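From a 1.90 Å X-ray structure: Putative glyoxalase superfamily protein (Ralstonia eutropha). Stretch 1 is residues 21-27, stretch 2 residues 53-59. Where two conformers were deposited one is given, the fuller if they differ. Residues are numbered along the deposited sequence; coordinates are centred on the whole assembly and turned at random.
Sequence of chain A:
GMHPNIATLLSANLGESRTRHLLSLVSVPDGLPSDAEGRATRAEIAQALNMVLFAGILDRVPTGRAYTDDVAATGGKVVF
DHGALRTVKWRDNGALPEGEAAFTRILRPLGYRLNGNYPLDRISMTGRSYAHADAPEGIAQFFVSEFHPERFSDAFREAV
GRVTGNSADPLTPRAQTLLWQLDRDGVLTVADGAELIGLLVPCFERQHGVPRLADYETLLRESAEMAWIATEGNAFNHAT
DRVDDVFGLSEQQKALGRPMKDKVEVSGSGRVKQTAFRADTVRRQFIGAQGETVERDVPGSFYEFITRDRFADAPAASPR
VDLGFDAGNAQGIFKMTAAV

Stretch 1 (21-27) HLLSLVS
Stretch 2, residues 53-59: LFAGILD

Residues 53-59 lie within a longer α-helix, whereas residues 21-25 form the end of a helix that begins earlier in the chain. The two helix axes cross almost at right angles, with 102° between their N-to-C directions, and come no closer than 11.5 Å. This wide spacing is bridged entirely by apolar side chains; no hydrogen bond joins the stretches, and the contact buries 189 Å² summed over both sides. The backbones come nearest at Leu22 and Ala55, whose CA atoms are 7.3 Å apart.

Leu53 (chi1 m, chi2 t; phi/psi -69/-40) opens stretch 2 with its side chain out of reach of stretch 1. Leu53 O accepts a hydrogen bond from Ile57 N at 2.9 Å, part of the regular helical pattern.

Phe54 (-57/-48) is the centre of the contact. Its CA-to-CB bond points toward stretch 1, and chi1 of -176° (t) with chi2 of 80° carries the ring out to meet three residues. Leu22 CD1 lies 4.2 Å from Phe54 CD2 and Leu25 CD2 lies 4.2 Å from Phe54 CE2, both at the ring edge near its plane. Val26 CG2 approaches obliquely, 3.8 Å from Phe54 CE2. A long, flat aromatic side chain suits this position because it spans much of the gap and meets three aliphatic side chains, Leu22 and Leu25 at its edge and Val26 obliquely.

To receive the ring, Leu22 (-62/-40) adopts chi1 -155° (t) and chi2 56° (p), and Leu25 (-92/-50) chi1 176° (t) and chi2 64° (p); both are buried and point toward stretch 2. Backbone hydrogen bonds from Val26 N to Leu22 O (2.9 Å) and, weakly, from Leu25 N to His21 O (3.0 Å) hold this turn, while Ser24 OG donates to His21 O at 3.0 Å. Val26 (-102/120; chi1 t) is the first residue to leave helical geometry, yet its side chain still faces the ring; the chain continues extended through Ser27 (-63/140).

Ala55 (-58/-37) points sideways, and Ala55 CB packs 3.9 Å from Leu22 CD2. The short methyl group accommodates the leucine at the nearest approach of the backbones, and Leu22 thereby touches two consecutive residues of stretch 2.

Gly56 (-65/-38) and Ile57 (-63/-48; chi1 -106°, between wells, chi2 m) make no contact with stretch 1. Ile57 is nevertheless buried.

One turn beyond Phe54, Leu58 (-57/-35; chi1 m, chi2 t) again points toward stretch 1. Leu58 CD1 meets Leu25 CD2 at 4.0 Å, so the same leucine methyl contacts both Phe54 and Leu58. The hydrogen bond from Leu58 N to Phe54 O, 3.0 Å, reflects the helical turn that brings these two side chains to a common side.

Asp59 (-64/-25; chi1 m, chi2 -19°) is exposed and beyond the contact, a suitable place for a charged carboxylate; Asp59 N donates to Ala55 O at 3.1 Å.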

# COMPACT_ATOMS: atom_id res chain seq x y z
N HIS A 21 5.27 -6.18 -18.83
CA HIS A 21 3.89 -5.67 -18.75
C HIS A 21 3.84 -4.44 -17.84
O HIS A 21 3.25 -3.42 -18.18
CB HIS A 21 2.97 -6.76 -18.19
CG HIS A 21 1.59 -6.28 -17.83
ND1 HIS A 21 0.65 -5.91 -18.78
CD2 HIS A 21 0.96 -6.18 -16.63
CE1 HIS A 21 -0.47 -5.54 -18.17
NE2 HIS A 21 -0.31 -5.73 -16.87
N LEU A 22 4.48 -4.56 -16.68
CA LEU A 22 4.45 -3.49 -15.71
C LEU A 22 5.09 -2.19 -16.28
O LEU A 22 4.56 -1.09 -16.06
CB LEU A 22 5.12 -3.95 -14.41
CG LEU A 22 4.65 -3.21 -13.16
CD1 LEU A 22 3.13 -3.30 -12.99
CD2 LEU A 22 5.40 -3.73 -11.95
N LEU A 23 6.19 -2.32 -17.03
CA LEU A 23 6.88 -1.15 -17.54
C LEU A 23 6.07 -0.53 -18.67
O LEU A 23 6.11 0.67 -18.90
CB LEU A 23 8.32 -1.45 -18.00
CG LEU A 23 9.38 -1.76 -16.92
CD1 LEU A 23 10.65 -2.31 -17.55
CD2 LEU A 23 9.72 -0.55 -16.06
N SER A 24 5.30 -1.32 -19.41
CA SER A 24 4.48 -0.70 -20.42
C SER A 24 3.24 -0.05 -19.81
O SER A 24 2.68 0.85 -20.40
CB SER A 24 4.09 -1.69 -21.50
OG SER A 24 3.06 -2.50 -21.01
N LEU A 25 2.84 -0.46 -18.61
CA LEU A 25 1.59 0.02 -18.00
C LEU A 25 1.80 1.27 -17.11
O LEU A 25 1.06 2.24 -17.24
CB LEU A 25 0.98 -1.09 -17.14
CG LEU A 25 -0.26 -0.75 -16.34
CD1 LEU A 25 -1.44 -0.41 -17.27
CD2 LEU A 25 -0.55 -1.93 -15.34
N VAL A 26 2.78 1.20 -16.21
CA VAL A 26 2.94 2.16 -15.13
C VAL A 26 4.05 3.16 -15.47
O VAL A 26 5.21 2.76 -15.66
CB VAL A 26 3.30 1.47 -13.84
CG1 VAL A 26 3.43 2.51 -12.68
CG2 VAL A 26 2.23 0.43 -13.50
N SER A 27 3.70 4.45 -15.53
CA SER A 27 4.71 5.48 -15.82
C SER A 27 5.74 5.55 -14.76
O SER A 27 5.45 5.45 -13.55
CB SER A 27 4.10 6.86 -15.92
OG SER A 27 3.25 6.90 -17.04
N LEU A 53 4.98 -3.58 -5.51
CA LEU A 53 3.85 -3.63 -4.60
C LEU A 53 2.52 -3.42 -5.35
O LEU A 53 1.52 -4.07 -5.07
CB LEU A 53 4.02 -2.62 -3.43
CG LEU A 53 5.12 -2.96 -2.41
CD1 LEU A 53 5.29 -1.80 -1.39
CD2 LEU A 53 4.82 -4.31 -1.70
N PHE A 54 2.53 -2.50 -6.29
CA PHE A 54 1.43 -2.28 -7.22
C PHE A 54 1.08 -3.56 -8.00
O PHE A 54 -0.08 -3.97 -8.04
CB PHE A 54 1.76 -1.12 -8.17
CG PHE A 54 0.62 -0.76 -9.10
CD1 PHE A 54 -0.43 0.02 -8.64
CD2 PHE A 54 0.57 -1.22 -10.40
CE1 PHE A 54 -1.51 0.36 -9.49
CE2 PHE A 54 -0.53 -0.94 -11.24
CZ PHE A 54 -1.57 -0.09 -10.79
N ALA A 55 2.07 -4.24 -8.55
CA ALA A 55 1.82 -5.50 -9.22
C ALA A 55 1.17 -6.53 -8.29
O ALA A 55 0.31 -7.32 -8.73
CB ALA A 55 3.09 -6.04 -9.82
N GLY A 56 1.57 -6.51 -7.03
CA GLY A 56 0.99 -7.35 -5.98
C GLY A 56 -0.48 -6.98 -5.72
O GLY A 56 -1.32 -7.88 -5.52
N ILE A 57 -0.82 -5.70 -5.76
CA ILE A 57 -2.24 -5.28 -5.65
C ILE A 57 -3.04 -5.83 -6.81
O ILE A 57 -4.11 -6.40 -6.60
CB ILE A 57 -2.48 -3.76 -5.60
CG1 ILE A 57 -2.86 -3.33 -4.19
CG2 ILE A 57 -3.66 -3.29 -6.56
CD1 ILE A 57 -4.03 -4.03 -3.63
N LEU A 58 -2.53 -5.67 -8.02
CA LEU A 58 -3.21 -6.17 -9.20
C LEU A 58 -3.47 -7.69 -9.12
O LEU A 58 -4.50 -8.16 -9.63
CB LEU A 58 -2.41 -5.83 -10.47
CG LEU A 58 -2.30 -4.33 -10.83
CD1 LEU A 58 -1.60 -4.22 -12.18
CD2 LEU A 58 -3.69 -3.61 -10.83
N ASP A 59 -2.54 -8.44 -8.51
CA ASP A 59 -2.71 -9.88 -8.39
C ASP A 59 -3.93 -10.23 -7.52
O ASP A 59 -4.42 -11.34 -7.60
CB ASP A 59 -1.50 -10.53 -7.72
CG ASP A 59 -0.24 -10.50 -8.58
OD1 ASP A 59 -0.34 -10.32 -9.80
OD2 ASP A 59 0.87 -10.68 -8.01